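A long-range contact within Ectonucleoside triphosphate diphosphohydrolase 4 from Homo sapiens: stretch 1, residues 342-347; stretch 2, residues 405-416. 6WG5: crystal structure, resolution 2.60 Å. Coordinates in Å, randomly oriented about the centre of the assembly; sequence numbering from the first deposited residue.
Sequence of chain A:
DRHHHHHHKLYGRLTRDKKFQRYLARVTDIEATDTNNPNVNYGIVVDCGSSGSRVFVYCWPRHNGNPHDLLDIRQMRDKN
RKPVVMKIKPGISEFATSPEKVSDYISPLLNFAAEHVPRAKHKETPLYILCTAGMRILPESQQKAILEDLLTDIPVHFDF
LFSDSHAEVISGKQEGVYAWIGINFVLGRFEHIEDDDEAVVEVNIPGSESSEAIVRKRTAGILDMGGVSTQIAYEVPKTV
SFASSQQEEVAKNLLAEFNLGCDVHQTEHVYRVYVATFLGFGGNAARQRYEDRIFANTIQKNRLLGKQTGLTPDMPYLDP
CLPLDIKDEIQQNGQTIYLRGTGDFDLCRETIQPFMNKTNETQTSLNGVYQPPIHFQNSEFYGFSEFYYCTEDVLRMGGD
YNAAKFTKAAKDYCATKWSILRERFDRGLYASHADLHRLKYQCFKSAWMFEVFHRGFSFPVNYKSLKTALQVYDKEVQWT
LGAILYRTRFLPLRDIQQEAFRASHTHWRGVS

Stretch 1 (342-347) TGDFDL
Stretch 2 405-416: KFTKAAKDYCAT

A short turn that starts a helix, residues 342-347, lies against one side of a longer helix, which begins before Lys405 and runs through Cys414 in stretch 2. That helix keeps phi/psi near -65/-42, and its i to i-4 bonds run from Ala409 N to Lys405 O (3.2 Å) through Ala415 N to Lys411 O (3.1 Å). The register is set by two pairs, Gly343 CA with Cys414 CA at 4.5 Å and Phe345 CA with Lys411 CA at 5.3 Å, so as stretch 1 advances, its partners step back toward the start of stretch 2. Together the stretches bury 381 Å².

Gly343 makes the closest backbone approach. Its positive phi (52/56) favours glycine, and a CB on Gly343 would point toward the partner and clash, 2.1 Å from Cys414 O. Without one, Gly343 CA comes within 3.3 Å of Cys414 O in a CA-H...O contact, angle 139° at the hydrogen.

Asp344 follows in an extended conformation (-116/95) and holds the N-cap position. Its CA-to-CB bond points away from stretch 2, and its side chain, chi1 t and chi2 -26°, serves its own helix: Leu347 N donates to Asp344 OD1 at 3.2 Å. From Phe345 on, phi/psi is helical, near -65/-40.

Phe345, chi1 t and chi2 84°, is the knob, its side chain seated among Thr407, Ala410, Lys411 and Cys414. Ala410 CB covers one ring face, 4.0 Å from the centroid of the Phe345 ring and 27° off the normal, a CH-pi contact; its nearest ring atom is Phe345 CE1 at 3.6 Å. Cys414 SG (chi1 m), covalently bonded elsewhere in the structure, sits at the ring edge, 4.3 Å from Phe345 CB. At the ring's far end, Phe345 CZ meets Phe406 CE2 at 4.3 Å, with Phe406 chi1 t and chi2 81°. Thr407 (chi1 p) offers its methyl, Thr407 CG2, at 4.2 Å from Phe345 CE2, while its OG1 is hydrogen-bonded elsewhere in the structure.

The charged pair lies at the more exposed margin. Lys411 lays its aliphatic stem along the knob, with Lys411 CG 3.6 Å from Phe345 CB, then carries its amine to Asp346. Its chi angles are -113° (between wells), t, m and t; Asp346 has chi1 m and chi2 -34°. Lys411 NZ donates to Asp346 OD2 at 2.9 Å, a hydrogen bond within a salt bridge. A water accepts from Lys411 NZ at 3.0 Å and donates weakly to Asp346 OD1 at 3.4 Å, tying the second carboxylate oxygen to the same amine; OD1 has a further partner elsewhere in the structure.

No direct backbone hydrogen bond crosses the contact; a second water supplies the link. It donates to Gly343 O at 2.9 Å and Lys411 O at 2.8 Å and accepts from Phe345 N at 3.2 Å. Lys411 O thus serves both this water and its helical donor.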

# COMPACT_ATOMS: atom_id res chain seq x y z
N THR A 342 19.28 18.19 19.74
CA THR A 342 18.68 18.93 20.84
C THR A 342 17.28 18.44 21.20
O THR A 342 16.67 18.98 22.12
CB THR A 342 18.63 20.43 20.50
OG1 THR A 342 17.89 20.63 19.29
CG2 THR A 342 20.04 20.98 20.32
N GLY A 343 16.77 17.43 20.49
CA GLY A 343 15.54 16.76 20.87
C GLY A 343 14.36 17.68 21.11
O GLY A 343 13.74 17.63 22.18
N ASP A 344 14.02 18.51 20.12
CA ASP A 344 12.90 19.44 20.21
C ASP A 344 11.87 19.04 19.16
O ASP A 344 11.95 19.44 18.00
CB ASP A 344 13.38 20.88 20.02
CG ASP A 344 12.34 21.90 20.46
OD1 ASP A 344 11.13 21.57 20.44
OD2 ASP A 344 12.73 23.03 20.82
N PHE A 345 10.89 18.24 19.58
CA PHE A 345 9.91 17.69 18.65
C PHE A 345 9.13 18.79 17.94
O PHE A 345 8.98 18.76 16.71
CB PHE A 345 8.96 16.76 19.41
CG PHE A 345 7.83 16.22 18.58
CD1 PHE A 345 8.00 15.11 17.78
CD2 PHE A 345 6.58 16.83 18.62
CE1 PHE A 345 6.96 14.61 17.03
CE2 PHE A 345 5.53 16.34 17.87
CZ PHE A 345 5.72 15.23 17.07
N ASP A 346 8.64 19.78 18.69
CA ASP A 346 7.86 20.85 18.08
C ASP A 346 8.71 21.69 17.13
O ASP A 346 8.23 22.14 16.09
CB ASP A 346 7.23 21.73 19.16
CG ASP A 346 6.08 21.05 19.87
OD1 ASP A 346 5.35 20.26 19.23
OD2 ASP A 346 5.90 21.30 21.08
N LEU A 347 9.98 21.91 17.48
CA LEU A 347 10.85 22.68 16.60
C LEU A 347 11.25 21.87 15.37
O LEU A 347 11.48 22.44 14.30
CB LEU A 347 12.09 23.14 17.37
CG LEU A 347 13.11 23.99 16.61
CD1 LEU A 347 12.46 25.24 16.04
CD2 LEU A 347 14.27 24.36 17.52
N LYS A 405 -2.16 12.17 22.59
CA LYS A 405 -1.34 11.14 23.22
C LYS A 405 -0.05 10.90 22.45
O LYS A 405 0.98 10.58 23.06
CB LYS A 405 -2.13 9.84 23.33
CG LYS A 405 -3.32 9.90 24.27
CD LYS A 405 -4.12 8.62 24.21
CE LYS A 405 -5.25 8.60 25.22
NZ LYS A 405 -5.99 7.31 25.17
N PHE A 406 -0.09 11.04 21.13
CA PHE A 406 1.10 10.79 20.32
C PHE A 406 2.12 11.91 20.47
O PHE A 406 3.30 11.66 20.72
CB PHE A 406 0.70 10.61 18.86
CG PHE A 406 1.87 10.61 17.91
CD1 PHE A 406 2.63 9.46 17.73
CD2 PHE A 406 2.20 11.75 17.20
CE1 PHE A 406 3.70 9.46 16.86
CE2 PHE A 406 3.28 11.75 16.33
CZ PHE A 406 4.02 10.60 16.16
N THR A 407 1.68 13.16 20.33
CA THR A 407 2.60 14.29 20.42
C THR A 407 3.28 14.33 21.78
O THR A 407 4.47 14.64 21.87
CB THR A 407 1.88 15.60 20.14
OG1 THR A 407 0.73 15.72 21.00
CG2 THR A 407 1.44 15.68 18.68
N LYS A 408 2.54 14.03 22.84
CA LYS A 408 3.13 14.02 24.18
C LYS A 408 4.21 12.95 24.28
O LYS A 408 5.34 13.24 24.69
CB LYS A 408 2.04 13.77 25.22
CG LYS A 408 2.53 13.82 26.66
CD LYS A 408 1.37 13.65 27.63
CE LYS A 408 1.81 13.77 29.08
NZ LYS A 408 0.66 13.68 30.01
N ALA A 409 3.89 11.71 23.91
CA ALA A 409 4.87 10.64 23.96
C ALA A 409 6.04 10.92 23.03
O ALA A 409 7.20 10.68 23.38
CB ALA A 409 4.21 9.31 23.61
N ALA A 410 5.75 11.43 21.83
CA ALA A 410 6.82 11.75 20.88
C ALA A 410 7.73 12.85 21.43
O ALA A 410 8.95 12.77 21.31
CB ALA A 410 6.23 12.18 19.54
N LYS A 411 7.14 13.87 22.05
CA LYS A 411 7.94 14.93 22.66
C LYS A 411 8.83 14.38 23.76
O LYS A 411 10.01 14.75 23.85
CB LYS A 411 7.03 16.03 23.22
CG LYS A 411 7.15 17.36 22.49
CD LYS A 411 6.31 18.46 23.14
CE LYS A 411 4.87 18.45 22.65
NZ LYS A 411 4.21 19.77 22.86
N ASP A 412 8.29 13.51 24.61
CA ASP A 412 9.06 12.99 25.74
C ASP A 412 10.20 12.11 25.27
O ASP A 412 11.30 12.15 25.84
CB ASP A 412 8.13 12.23 26.69
CG ASP A 412 7.17 13.14 27.43
OD1 ASP A 412 7.48 14.35 27.56
OD2 ASP A 412 6.12 12.66 27.89
N TYR A 413 9.98 11.30 24.23
CA TYR A 413 11.05 10.46 23.70
C TYR A 413 12.21 11.32 23.20
O TYR A 413 13.38 11.04 23.50
CB TYR A 413 10.52 9.56 22.59
CG TYR A 413 11.58 8.71 21.93
CD1 TYR A 413 11.89 7.45 22.43
CD2 TYR A 413 12.28 9.16 20.82
CE1 TYR A 413 12.86 6.66 21.83
CE2 TYR A 413 13.26 8.39 20.22
CZ TYR A 413 13.55 7.14 20.74
OH TYR A 413 14.52 6.36 20.15
N CYS A 414 11.90 12.37 22.44
CA CYS A 414 12.95 13.20 21.85
C CYS A 414 13.75 13.94 22.91
O CYS A 414 14.96 14.11 22.77
CB CYS A 414 12.33 14.18 20.86
SG CYS A 414 11.60 13.31 19.47
N ALA A 415 13.09 14.38 23.98
CA ALA A 415 13.77 15.12 25.04
C ALA A 415 14.57 14.23 25.97
O ALA A 415 15.19 14.74 26.91
CB ALA A 415 12.74 15.92 25.85
N THR A 416 14.60 12.92 25.73
CA THR A 416 15.34 11.99 26.57
C THR A 416 16.78 11.89 26.07
O THR A 416 17.01 11.73 24.87
CB THR A 416 14.69 10.61 26.56
OG1 THR A 416 13.33 10.72 27.01
CG2 THR A 416 15.43 9.64 27.47
O HOH W 1 10.90 17.03 22.57
O HOH W 2 2.25 20.08 20.58